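PDB 2REM: disulfide oxidoreductase from Xylella fastidiosa, which probably acts as a thiol-disulfide oxidoreductase of the DsbA type in the bacterial periplasm, forming disulfide bonds in other proteins. Local coordinates for residues V63-V66 against V70-P73; A87-T92 against A119-Q124; G163-T168 against V183-A188. One frame throughout, in Å; residues are numbered along the deposited sequence.

Contact 1: V63-V66 against V70-P73; sequences VPAV and VWDP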
ATOM      1  N   VAL A  63      -1.652  -0.481   1.558  1.00 11.50           N
ATOM      2  CA  VAL A  63      -2.909  -1.047   1.113  1.00 11.27           C
ATOM      3  C   VAL A  63      -2.708  -1.449  -0.344  1.00 11.32           C
ATOM      4  O   VAL A  63      -2.427  -0.607  -1.218  1.00 10.93           O
ATOM      5  CB  VAL A  63      -4.122  -0.067   1.276  1.00 10.64           C
ATOM      6  CG1 VAL A  63      -5.432  -0.643   0.639  1.00 10.99           C
ATOM      7  CG2 VAL A  63      -4.349   0.263   2.748  1.00 10.26           C
ATOM      8  N   PRO A  64      -2.861  -2.752  -0.621  1.00 11.49           N
ATOM      9  CA  PRO A  64      -2.628  -3.153  -1.986  1.00 11.25           C
ATOM     10  C   PRO A  64      -3.779  -2.674  -2.868  1.00 11.25           C
ATOM     11  O   PRO A  64      -4.936  -2.599  -2.407  1.00 11.33           O
ATOM     12  CB  PRO A  64      -2.559  -4.684  -1.895  1.00 11.36           C
ATOM     13  CG  PRO A  64      -3.385  -5.045  -0.730  1.00 11.84           C
ATOM     14  CD  PRO A  64      -3.283  -3.867   0.250  1.00 11.29           C
ATOM     15  N   ALA A  65      -3.442  -2.302  -4.097  1.00 11.14           N
ATOM     16  CA  ALA A  65      -4.387  -1.909  -5.111  1.00 12.00           C
ATOM     17  C   ALA A  65      -5.131  -3.122  -5.669  1.00 12.84           C
ATOM     18  O   ALA A  65      -4.537  -4.024  -6.315  1.00 12.29           O
ATOM     19  CB  ALA A  65      -3.673  -1.125  -6.253  1.00 12.30           C
ATOM     20  N   VAL A  66      -6.435  -3.115  -5.423  1.00 13.06           N
ATOM     21  CA  VAL A  66      -7.332  -4.128  -5.943  1.00 14.81           C
ATOM     22  C   VAL A  66      -8.003  -3.501  -7.137  1.00 16.60           C
ATOM     23  O   VAL A  66      -9.107  -2.933  -7.035  1.00 18.13           O
ATOM     24  CB  VAL A  66      -8.334  -4.625  -4.884  1.00 14.64           C
ATOM     25  CG1 VAL A  66      -9.275  -5.642  -5.499  1.00 14.74           C
ATOM     26  CG2 VAL A  66      -7.557  -5.264  -3.714  1.00 14.52           C
ATOM     27  N   VAL A  70      -4.526  -8.251 -13.355  1.00 19.02           N
ATOM     28  CA  VAL A  70      -3.264  -8.736 -12.801  1.00 17.78           C
ATOM     29  C   VAL A  70      -3.002  -8.228 -11.393  1.00 15.61           C
ATOM     30  O   VAL A  70      -2.236  -8.829 -10.651  1.00 15.37           O
ATOM     31  CB  VAL A  70      -2.037  -8.403 -13.710  1.00 17.99           C
ATOM     32  CG1 VAL A  70      -2.188  -9.063 -15.087  1.00 19.66           C
ATOM     33  CG2 VAL A  70      -1.833  -6.890 -13.837  1.00 19.69           C
ATOM     34  N   TRP A  71      -3.614  -7.098 -11.033  1.00 14.61           N
ATOM     35  CA  TRP A  71      -3.378  -6.497  -9.728  1.00 13.16           C
ATOM     36  C   TRP A  71      -3.854  -7.411  -8.608  1.00 12.77           C
ATOM     37  O   TRP A  71      -3.253  -7.448  -7.544  1.00 11.33           O
ATOM     38  CB  TRP A  71      -4.142  -5.172  -9.627  1.00 13.88           C
ATOM     39  CG  TRP A  71      -3.721  -4.144 -10.645  1.00 15.44           C
ATOM     40  CD1 TRP A  71      -4.110  -4.049 -11.959  1.00 17.30           C
ATOM     41  CD2 TRP A  71      -2.813  -3.070 -10.414  1.00 15.70           C
ATOM     42  NE1 TRP A  71      -3.518  -2.942 -12.549  1.00 17.28           N
ATOM     43  CE2 TRP A  71      -2.710  -2.335 -11.618  1.00 15.53           C
ATOM     44  CE3 TRP A  71      -2.097  -2.634  -9.288  1.00 13.20           C
ATOM     45  CZ2 TRP A  71      -1.909  -1.196 -11.727  1.00 16.48           C
ATOM     46  CZ3 TRP A  71      -1.315  -1.506  -9.400  1.00 14.24           C
ATOM     47  CH2 TRP A  71      -1.221  -0.803 -10.609  1.00 15.55           C
ATOM     48  N   ASP A  72      -4.956  -8.121  -8.847  1.00 13.66           N
ATOM     49  CA  ASP A  72      -5.681  -8.763  -7.740  1.00 14.30           C
ATOM     50  C   ASP A  72      -4.935  -9.922  -7.092  1.00 12.61           C
ATOM     51  O   ASP A  72      -4.864  -9.960  -5.873  1.00 12.53           O
ATOM     52  CB  ASP A  72      -7.101  -9.162  -8.149  1.00 15.45           C
ATOM     53  CG  ASP A  72      -8.008  -7.970  -8.307  1.00 17.38           C
ATOM     54  OD1 ASP A  72      -7.549  -6.821  -8.165  1.00 18.68           O
ATOM     55  OD2 ASP A  72      -9.202  -8.188  -8.567  1.00 21.16           O
ATOM     56  N   PRO A  73      -4.369 -10.860  -7.891  1.00 13.28           N
ATOM     57  CA  PRO A  73      -3.536 -11.891  -7.286  1.00 12.60           C
ATOM     58  C   PRO A  73      -2.425 -11.320  -6.418  1.00 11.33           C
ATOM     59  O   PRO A  73      -2.127 -11.862  -5.337  1.00 11.08           O
ATOM     60  CB  PRO A  73      -2.940 -12.625  -8.500  1.00 13.49           C
ATOM     61  CG  PRO A  73      -3.939 -12.467  -9.558  1.00 15.65           C
ATOM     62  CD  PRO A  73      -4.505 -11.071  -9.354  1.00 14.53           C
TER
HETATM   63  O   HOH W   1      -2.232  -5.208  -6.524  1.00 12.47           O
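Val66 and Asp72 bring the backbones of 63-66 and 70-73 closest, their CA atoms 5.2 Å apart, where the chain leaves edge strand 58-64 and turns back toward helix 71-83. This is the exit from the thioredoxin fold into the helical domain that DsbA proteins carry as an insertion. No direct backbone hydrogen bond joins the segments. Water 1 does so instead, donating to both carbonyls: it lies 2.6 Å from Ala65 O and 2.7 Å from Trp71 O, so carbonyls just past strand 58-64 and near the beginning of helix 71-83 share one solvent molecule. The same water sits at the edge of the Trp71 indole, in its plane.

Beside this bridge, Trp71 CB comes within 3.5 Å of Ala65 O. CG is anti to the carbonyl carbon (chi1 -61°), which swings the six-membered part of the indole against the alanine. There the Ala65 methyl meets the ring obliquely, with Ala65 CB 3.7 Å from Trp71 CE3 and a little farther from CZ3. The indole also touches the CxxC motif (Cys37, Cys40), probably the redox centre, whose disulfide is not formed in this structure, and the Phe67 ring meets it at about 60°. Val66 packs on helix 135-151 through Phe141 and Arg145, while Ala65 rests on Ile32 of the neighbouring strand.

On the other flank the Val66 and Asp72 side chains cross at about a right angle. The carboxylate takes a hydrogen bond at OD1 from the backbone N of Gly68, in the loop between the segments. The same oxygen also packs on the valine: Asp72 OD1 lies 3.4 Å from Val66 CG1, the branch anti to the valine's own N.

Contact 2: A87-T92 against A119-Q124; sequences AKRSHT and AGYGVQ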
ATOM      1  N   ALA A  87       5.214 -10.183   5.072  1.00 13.29           N
ATOM      2  CA  ALA A  87       5.075  -9.135   4.068  1.00 12.94           C
ATOM      3  C   ALA A  87       6.266  -8.179   4.137  1.00 14.26           C
ATOM      4  O   ALA A  87       6.923  -7.919   3.112  1.00 13.62           O
ATOM      5  CB  ALA A  87       3.753  -8.375   4.254  1.00 12.63           C
ATOM      6  N   LYS A  88       6.553  -7.668   5.339  1.00 14.20           N
ATOM      7  CA  LYS A  88       7.620  -6.677   5.486  1.00 16.06           C
ATOM      8  C   LYS A  88       8.972  -7.247   5.022  1.00 15.45           C
ATOM      9  O   LYS A  88       9.731  -6.558   4.351  1.00 15.69           O
ATOM     10  CB  LYS A  88       7.712  -6.158   6.931  1.00 17.21           C
ATOM     11  CG  LYS A  88       6.463  -5.362   7.408  1.00 18.91           C
ATOM     12  CD  LYS A  88       6.774  -4.537   8.658  1.00 20.94           C
ATOM     13  CE  LYS A  88       5.522  -3.768   9.134  1.00 24.21           C
ATOM     14  NZ  LYS A  88       4.480  -4.731   9.628  1.00 27.50           N
ATOM     15  N   ARG A  89       9.288  -8.489   5.397  1.00 14.33           N
ATOM     16  CA  ARG A  89      10.593  -9.049   5.044  1.00 15.97           C
ATOM     17  C   ARG A  89      10.695  -9.423   3.552  1.00 14.79           C
ATOM     18  O   ARG A  89      11.784  -9.567   3.037  1.00 15.16           O
ATOM     19  CB  ARG A  89      10.883 -10.294   5.879  1.00 17.30           C
ATOM     20  CG  ARG A  89       9.807 -11.331   5.677  1.00 18.50           C
ATOM     21  CD  ARG A  89      10.099 -12.660   6.309  1.00 24.14           C
ATOM     22  NE  ARG A  89      10.576 -12.562   7.668  1.00 28.66           N
ATOM     23  CZ  ARG A  89      10.678 -13.602   8.491  1.00 34.29           C
ATOM     24  NH1 ARG A  89      10.312 -14.816   8.089  1.00 33.19           N
ATOM     25  NH2 ARG A  89      11.153 -13.429   9.717  1.00 37.87           N
ATOM     26  N   SER A  90       9.566  -9.593   2.877  1.00 12.74           N
ATOM     27  CA  SER A  90       9.609 -10.070   1.494  1.00 13.34           C
ATOM     28  C   SER A  90       9.229  -8.969   0.489  1.00 12.88           C
ATOM     29  O   SER A  90       9.225  -9.209  -0.716  1.00 13.15           O
ATOM     30  CB  SER A  90       8.698 -11.289   1.325  1.00 11.82           C
ATOM     31  OG  SER A  90       7.347 -10.912   1.518  1.00 11.66           O
ATOM     32  N   HIS A  91       8.910  -7.775   0.984  1.00 12.50           N
ATOM     33  CA  HIS A  91       8.232  -6.758   0.162  1.00 11.64           C
ATOM     34  C   HIS A  91       9.102  -6.301  -1.017  1.00 12.46           C
ATOM     35  O   HIS A  91       8.671  -6.328  -2.183  1.00 13.11           O
ATOM     36  CB  HIS A  91       7.872  -5.552   1.045  1.00 11.92           C
ATOM     37  CG  HIS A  91       6.798  -4.691   0.471  1.00 10.28           C
ATOM     38  ND1 HIS A  91       6.970  -3.347   0.218  1.00 13.82           N
ATOM     39  CD2 HIS A  91       5.525  -4.983   0.114  1.00  9.17           C
ATOM     40  CE1 HIS A  91       5.846  -2.848  -0.269  1.00 10.61           C
ATOM     41  NE2 HIS A  91       4.958  -3.822  -0.350  1.00 13.68           N
ATOM     42  N   THR A  92      10.312  -5.868  -0.700  1.00 13.30           N
ATOM     43  CA  THR A  92      11.329  -5.482  -1.694  1.00 14.36           C
ATOM     44  C   THR A  92      11.642  -6.651  -2.608  1.00 14.64           C
ATOM     45  O   THR A  92      11.698  -6.498  -3.824  1.00 14.13           O
ATOM     46  CB  THR A  92      12.609  -5.023  -0.997  1.00 16.08           C
ATOM     47  OG1 THR A  92      12.295  -3.875  -0.190  1.00 16.89           O
ATOM     48  CG2 THR A  92      13.699  -4.674  -2.023  1.00 17.51           C
ATOM     49  N   ALA A 119       7.658 -19.678   0.214  1.00 11.81           N
ATOM     50  CA  ALA A 119       8.413 -20.796   0.782  1.00 12.56           C
ATOM     51  C   ALA A 119       9.828 -20.341   1.165  1.00 13.83           C
ATOM     52  O   ALA A 119      10.430 -20.870   2.095  1.00 14.67           O
ATOM     53  CB  ALA A 119       8.479 -21.967  -0.180  1.00 13.04           C
ATOM     54  N   GLY A 120      10.348 -19.344   0.452  1.00 13.87           N
ATOM     55  CA  GLY A 120      11.665 -18.817   0.728  1.00 15.64           C
ATOM     56  C   GLY A 120      11.696 -18.068   2.047  1.00 16.34           C
ATOM     57  O   GLY A 120      12.763 -17.884   2.624  1.00 16.68           O
ATOM     58  N   TYR A 121      10.522 -17.635   2.507  1.00 15.81           N
ATOM     59  CA  TYR A 121      10.393 -16.911   3.784  1.00 16.28           C
ATOM     60  C   TYR A 121       9.842 -17.799   4.915  1.00 17.15           C
ATOM     61  O   TYR A 121       9.343 -17.294   5.927  1.00 17.49           O
ATOM     62  CB  TYR A 121       9.572 -15.628   3.594  1.00 14.69           C
ATOM     63  CG  TYR A 121      10.289 -14.730   2.646  1.00 13.88           C
ATOM     64  CD1 TYR A 121      11.312 -13.885   3.100  1.00 15.80           C
ATOM     65  CD2 TYR A 121      10.049 -14.810   1.265  1.00 13.41           C
ATOM     66  CE1 TYR A 121      12.033 -13.093   2.207  1.00 14.19           C
ATOM     67  CE2 TYR A 121      10.762 -14.026   0.378  1.00 13.64           C
ATOM     68  CZ  TYR A 121      11.744 -13.178   0.854  1.00 15.39           C
ATOM     69  OH  TYR A 121      12.464 -12.434  -0.025  1.00 15.80           O
ATOM     70  N   GLY A 122       9.982 -19.111   4.748  1.00 16.35           N
ATOM     71  CA  GLY A 122       9.609 -20.058   5.800  1.00 16.63           C
ATOM     72  C   GLY A 122       8.113 -20.340   5.882  1.00 15.24           C
ATOM     73  O   GLY A 122       7.650 -20.950   6.848  1.00 15.43           O
ATOM     74  N   VAL A 123       7.370 -19.935   4.864  1.00 13.58           N
ATOM     75  CA  VAL A 123       5.934 -20.246   4.812  1.00 12.83           C
ATOM     76  C   VAL A 123       5.702 -21.578   4.138  1.00 13.23           C
ATOM     77  O   VAL A 123       6.075 -21.787   2.970  1.00 12.20           O
ATOM     78  CB  VAL A 123       5.105 -19.169   4.073  1.00 11.90           C
ATOM     79  CG1 VAL A 123       3.600 -19.497   4.146  1.00 11.08           C
ATOM     80  CG2 VAL A 123       5.394 -17.797   4.673  1.00 13.27           C
ATOM     81  N   GLN A 124       5.064 -22.476   4.879  1.00 13.45           N
ATOM     82  CA  GLN A 124       4.656 -23.745   4.338  1.00 13.69           C
ATOM     83  C   GLN A 124       3.699 -23.479   3.187  1.00 13.81           C
ATOM     84  O   GLN A 124       2.755 -22.732   3.346  1.00 13.44           O
ATOM     85  CB  GLN A 124       3.946 -24.567   5.416  1.00 13.52           C
ATOM     86  CG  GLN A 124       4.891 -25.117   6.469  1.00 14.96           C
ATOM     87  CD  GLN A 124       5.754 -26.256   5.946  1.00 16.84           C
ATOM     88  OE1 GLN A 124       5.546 -26.768   4.841  1.00 15.02           O
ATOM     89  NE2 GLN A 124       6.683 -26.695   6.771  1.00 18.88           N
TER
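Tyr121 reaches out of the loop 119-124 to lie against Arg89 and Ser90, in the first turn of helix 87-101. Its CB starts beside the arginine, 4.1 Å from Arg89 CD. With CG anti to the carbonyl carbon (chi1 -62°), the ring is carried past the arginine, and the two side chains run antiparallel past one another. The near ring atom on that flank, Tyr121 CD1, takes the aliphatic part of the arginine: Arg89 CD is 3.6 Å away and CG slightly farther.

Across the ring, CG, CD2 and CE2 all come under the serine methylene. Ser90 CB stands almost over the ring centre, 3.6 Å from the centroid and 12° off the normal, a CH-pi contact over the face. The serine hydroxyl plays no part in it: OG is turned back to the carbonyl O of Val86, a hydrogen bond along its own chain. The turn that holds the tyrosine, 119-122, is the end of helix 111-119, closed by a Schellman motif in which Gly122, with positive phi, is the C-prime residue; Gly122 N is 3.2 Å from Ala119 O, and Val123 N pairs with the Tyr118 carbonyl. Both helices belong to the helical part of this DsbA chain, and the Phe117 ring also meets Tyr121.

Farther out, Tyr121 CE1 passes 3.6 Å from Arg89 O, approaching obliquely, and CZ is again 3.6 Å from Ser90 CB. At the tip Tyr121 OH lies 4.0 Å from Ser90 CA. Back at the base, the bent arginine chain, folded at chi3 (47°), brings its guanidinium edge round so that Tyr121 O lies near the guanidinium plane on the NH1 side.

Contact 3: G163-T168 against V183-A188; sequences GRYMVT and VSRERA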
ATOM      1  N   GLY A 163      -7.460   9.117   5.123  1.00 13.95           N
ATOM      2  CA  GLY A 163      -8.575   8.742   4.243  1.00 13.84           C
ATOM      3  C   GLY A 163      -9.233   9.951   3.593  1.00 14.04           C
ATOM      4  O   GLY A 163     -10.281   9.838   2.966  1.00 15.13           O
ATOM      5  N   ARG A 164      -8.616  11.107   3.763  1.00 13.50           N
ATOM      6  CA  ARG A 164      -9.257  12.357   3.399  1.00 15.45           C
ATOM      7  C   ARG A 164      -8.502  13.090   2.302  1.00 14.50           C
ATOM      8  O   ARG A 164      -9.109  13.773   1.497  1.00 15.89           O
ATOM      9  CB  ARG A 164      -9.368  13.246   4.632  1.00 15.97           C
ATOM     10  CG  ARG A 164     -10.136  14.495   4.435  1.00 21.50           C
ATOM     11  CD  ARG A 164     -10.466  15.074   5.793  1.00 28.13           C
ATOM     12  NE  ARG A 164     -11.167  16.339   5.668  1.00 31.56           N
ATOM     13  CZ  ARG A 164     -11.277  17.212   6.654  1.00 34.96           C
ATOM     14  NH1 ARG A 164     -10.724  16.946   7.831  1.00 35.48           N
ATOM     15  NH2 ARG A 164     -11.937  18.341   6.462  1.00 38.05           N
ATOM     16  N   TYR A 165      -7.181  12.983   2.294  1.00 13.84           N
ATOM     17  CA  TYR A 165      -6.396  13.730   1.323  1.00 14.01           C
ATOM     18  C   TYR A 165      -5.564  12.790   0.511  1.00 13.43           C
ATOM     19  O   TYR A 165      -4.746  12.054   1.055  1.00 14.47           O
ATOM     20  CB  TYR A 165      -5.520  14.772   2.001  1.00 14.33           C
ATOM     21  CG  TYR A 165      -6.325  15.692   2.861  1.00 15.53           C
ATOM     22  CD1 TYR A 165      -6.283  15.587   4.247  1.00 17.37           C
ATOM     23  CD2 TYR A 165      -7.158  16.637   2.287  1.00 16.42           C
ATOM     24  CE1 TYR A 165      -7.048  16.423   5.041  1.00 18.82           C
ATOM     25  CE2 TYR A 165      -7.927  17.477   3.068  1.00 18.56           C
ATOM     26  CZ  TYR A 165      -7.853  17.360   4.443  1.00 18.59           C
ATOM     27  OH  TYR A 165      -8.602  18.181   5.221  1.00 22.00           O
ATOM     28  N   MET A 166      -5.772  12.829  -0.794  1.00 13.05           N
ATOM     29  CA  MET A 166      -5.056  11.952  -1.682  1.00 13.23           C
ATOM     30  C   MET A 166      -4.041  12.794  -2.424  1.00 12.78           C
ATOM     31  O   MET A 166      -4.394  13.743  -3.145  1.00 13.12           O
ATOM     32  CB  MET A 166      -6.029  11.255  -2.636  1.00 12.28           C
ATOM     33  CG  MET A 166      -5.339  10.396  -3.683  1.00 13.77           C
ATOM     34  SD  MET A 166      -6.544   9.458  -4.667  1.00 16.58           S
ATOM     35  CE  MET A 166      -7.628  10.692  -5.375  1.00 17.70           C
ATOM     36  N   VAL A 167      -2.782  12.435  -2.231  1.00 12.53           N
ATOM     37  CA  VAL A 167      -1.674  13.177  -2.831  1.00 12.73           C
ATOM     38  C   VAL A 167      -1.699  12.964  -4.341  1.00 13.53           C
ATOM     39  O   VAL A 167      -1.961  11.857  -4.823  1.00 13.26           O
ATOM     40  CB  VAL A 167      -0.326  12.732  -2.233  1.00 11.77           C
ATOM     41  CG1 VAL A 167       0.838  13.475  -2.879  1.00 12.55           C
ATOM     42  CG2 VAL A 167      -0.313  12.991  -0.713  1.00 12.25           C
ATOM     43  N   THR A 168      -1.425  14.034  -5.086  1.00 14.35           N
ATOM     44  CA  THR A 168      -1.310  13.951  -6.528  1.00 15.43           C
ATOM     45  C   THR A 168       0.005  14.640  -6.871  1.00 16.98           C
ATOM     46  O   THR A 168       0.037  15.765  -7.386  1.00 17.09           O
ATOM     47  CB  THR A 168      -2.511  14.620  -7.210  1.00 16.96           C
ATOM     48  OG1 THR A 168      -2.547  15.998  -6.838  1.00 16.06           O
ATOM     49  CG2 THR A 168      -3.822  13.957  -6.772  1.00 14.53           C
ATOM     50  N   VAL A 183       0.423  15.747   6.551  1.00 13.39           N
ATOM     51  CA  VAL A 183       0.605  15.148   7.882  1.00 13.65           C
ATOM     52  C   VAL A 183       0.793  16.238   8.940  1.00 15.00           C
ATOM     53  O   VAL A 183       0.168  16.207   9.993  1.00 15.42           O
ATOM     54  CB  VAL A 183       1.778  14.157   7.930  1.00 13.27           C
ATOM     55  CG1 VAL A 183       2.158  13.876   9.396  1.00 15.65           C
ATOM     56  CG2 VAL A 183       1.432  12.843   7.179  1.00 11.65           C
ATOM     57  N   SER A 184       1.634  17.227   8.657  1.00 15.03           N
ATOM     58  CA  SER A 184       1.818  18.329   9.603  1.00 16.83           C
ATOM     59  C   SER A 184       0.543  19.117   9.830  1.00 16.73           C
ATOM     60  O   SER A 184       0.273  19.592  10.952  1.00 16.87           O
ATOM     61  CB  SER A 184       2.914  19.255   9.115  1.00 17.45           C
ATOM     62  OG  SER A 184       4.141  18.563   9.187  1.00 20.15           O
ATOM     63  N   ARG A 185      -0.221  19.278   8.760  1.00 15.59           N
ATOM     64  CA  ARG A 185      -1.461  20.031   8.837  1.00 17.35           C
ATOM     65  C   ARG A 185      -2.500  19.287   9.692  1.00 16.80           C
ATOM     66  O   ARG A 185      -3.181  19.904  10.486  1.00 16.82           O
ATOM     67  CB  ARG A 185      -2.005  20.337   7.447  1.00 16.11           C
ATOM     68  CG  ARG A 185      -3.128  21.357   7.477  1.00 19.74           C
ATOM     69  CD  ARG A 185      -3.654  21.662   6.123  1.00 19.55           C
ATOM     70  NE  ARG A 185      -4.190  20.488   5.449  1.00 19.37           N
ATOM     71  CZ  ARG A 185      -4.878  20.563   4.316  1.00 22.31           C
ATOM     72  NH1 ARG A 185      -5.116  21.760   3.779  1.00 21.65           N
ATOM     73  NH2 ARG A 185      -5.339  19.466   3.730  1.00 21.01           N
ATOM     74  N   GLU A 186      -2.592  17.970   9.528  1.00 16.69           N
ATOM     75  CA  GLU A 186      -3.416  17.128  10.403  1.00 17.32           C
ATOM     76  C   GLU A 186      -2.964  17.221  11.847  1.00 18.81           C
ATOM     77  O   GLU A 186      -3.792  17.333  12.769  1.00 18.73           O
ATOM     78  CB  GLU A 186      -3.374  15.666   9.963  1.00 16.91           C
ATOM     79  CG  GLU A 186      -4.035  15.437   8.612  1.00 18.03           C
ATOM     80  CD  GLU A 186      -5.459  16.004   8.580  1.00 22.54           C
ATOM     81  OE1 GLU A 186      -5.672  17.087   7.991  1.00 22.74           O
ATOM     82  OE2 GLU A 186      -6.359  15.367   9.154  1.00 25.44           O
ATOM     83  N   ARG A 187      -1.650  17.190  12.039  1.00 18.39           N
ATOM     84  CA  ARG A 187      -1.097  17.286  13.376  1.00 20.90           C
ATOM     85  C   ARG A 187      -1.478  18.632  14.020  1.00 22.42           C
ATOM     86  O   ARG A 187      -1.929  18.685  15.170  1.00 23.57           O
ATOM     87  CB  ARG A 187       0.406  17.094  13.307  1.00 21.01           C
ATOM     88  CG  ARG A 187       1.073  17.021  14.657  1.00 23.82           C
ATOM     89  CD  ARG A 187       2.531  16.689  14.506  1.00 24.19           C
ATOM     90  NE  ARG A 187       2.752  15.314  14.073  1.00 24.15           N
ATOM     91  CZ  ARG A 187       3.432  14.970  12.983  1.00 22.23           C
ATOM     92  NH1 ARG A 187       3.957  15.906  12.196  1.00 23.40           N
ATOM     93  NH2 ARG A 187       3.599  13.692  12.688  1.00 21.02           N
ATOM     94  N   ALA A 188      -1.338  19.716  13.260  1.00 22.49           N
ATOM     95  CA  ALA A 188      -1.679  21.034  13.765  1.00 24.22           C
ATOM     96  C   ALA A 188      -3.170  21.131  14.066  1.00 24.83           C
ATOM     97  O   ALA A 188      -3.569  21.687  15.090  1.00 25.63           O
ATOM     98  CB  ALA A 188      -1.270  22.082  12.773  1.00 24.25           C
TER
HETATM   99  O   HOH W   2      -8.856  15.591   8.718  1.00 40.98           O
HETATM  100  O   HOH W   3      -7.817  18.597   7.831  1.00 28.14           O
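Tyr165 and Arg185 form the tight half of this contact, a cation-pi pair between strand 165-167 and helix 172-190. Arg185 NH2 stands 3.3 Å from Tyr165 CE2 over one ring face, offset toward the rim. The arginine CZ is 4.7 Å from the ring centroid and 21° off the normal, with the guanidinium and ring planes 55° apart. A bend at chi3 (60°) turns the otherwise extended arginine chain onto the ring. Its other terminal nitrogen, NH1, is hydrogen-bonded to the hydroxyl of Tyr11 in the edge strand. The opposite face of the tyrosine is covered by Arg164 CG, so the ring lies between two arginine side chains.

Arg164 and Tyr165 form a classic beta bulge opposite Val161, consistent with their lying side by side, in the antiparallel hairpin 158-161/165-167 of the thioredoxin fold, against which the C-terminal helix 172-190 packs. On the Arg185 side of the ring plane, but out beyond CE1, Glu186 OE1 approaches obliquely, 3.3 Å from Tyr165 CE1.

The loose half is held by water, beside the exposed Arg164. Water 3 spans 2.8 Å to Tyr165 OH and donates to Glu186 OE1. Water 2 accepts from Arg164 NH1 and donates to Glu186 OE2, an oxygen that also takes a hydrogen bond from Asn162 ND2. Opposite charges thus meet across a solvent molecule, with Arg164 NH1 4.8 Å from Glu186 OE2, while Arg164 NE is salt-bridged to Glu13.

Overall arrangement
Contacts 1 and 3 reach the same mixed sheet at different strands, on opposite sides of the chain's centre. All three contacts are partly buried. Contact 1 lies deepest, its centre about 9 Å from that of the chain, with two of four touching residues buried and none exposed; contacts 2 and 3 lie about 17 and 16 Å out, contact 2 with an exposed arginine. Helices 71-83 and 87-101 link contact 1 to contact 2, which packs helix start against helix end and does not involve the sheet. The chemistry changes with place: water-bridged carbonyls and an indole that reaches the probable redox centre, then a ring under a methylene, then charged groups, an aromatic ring and bridging waters.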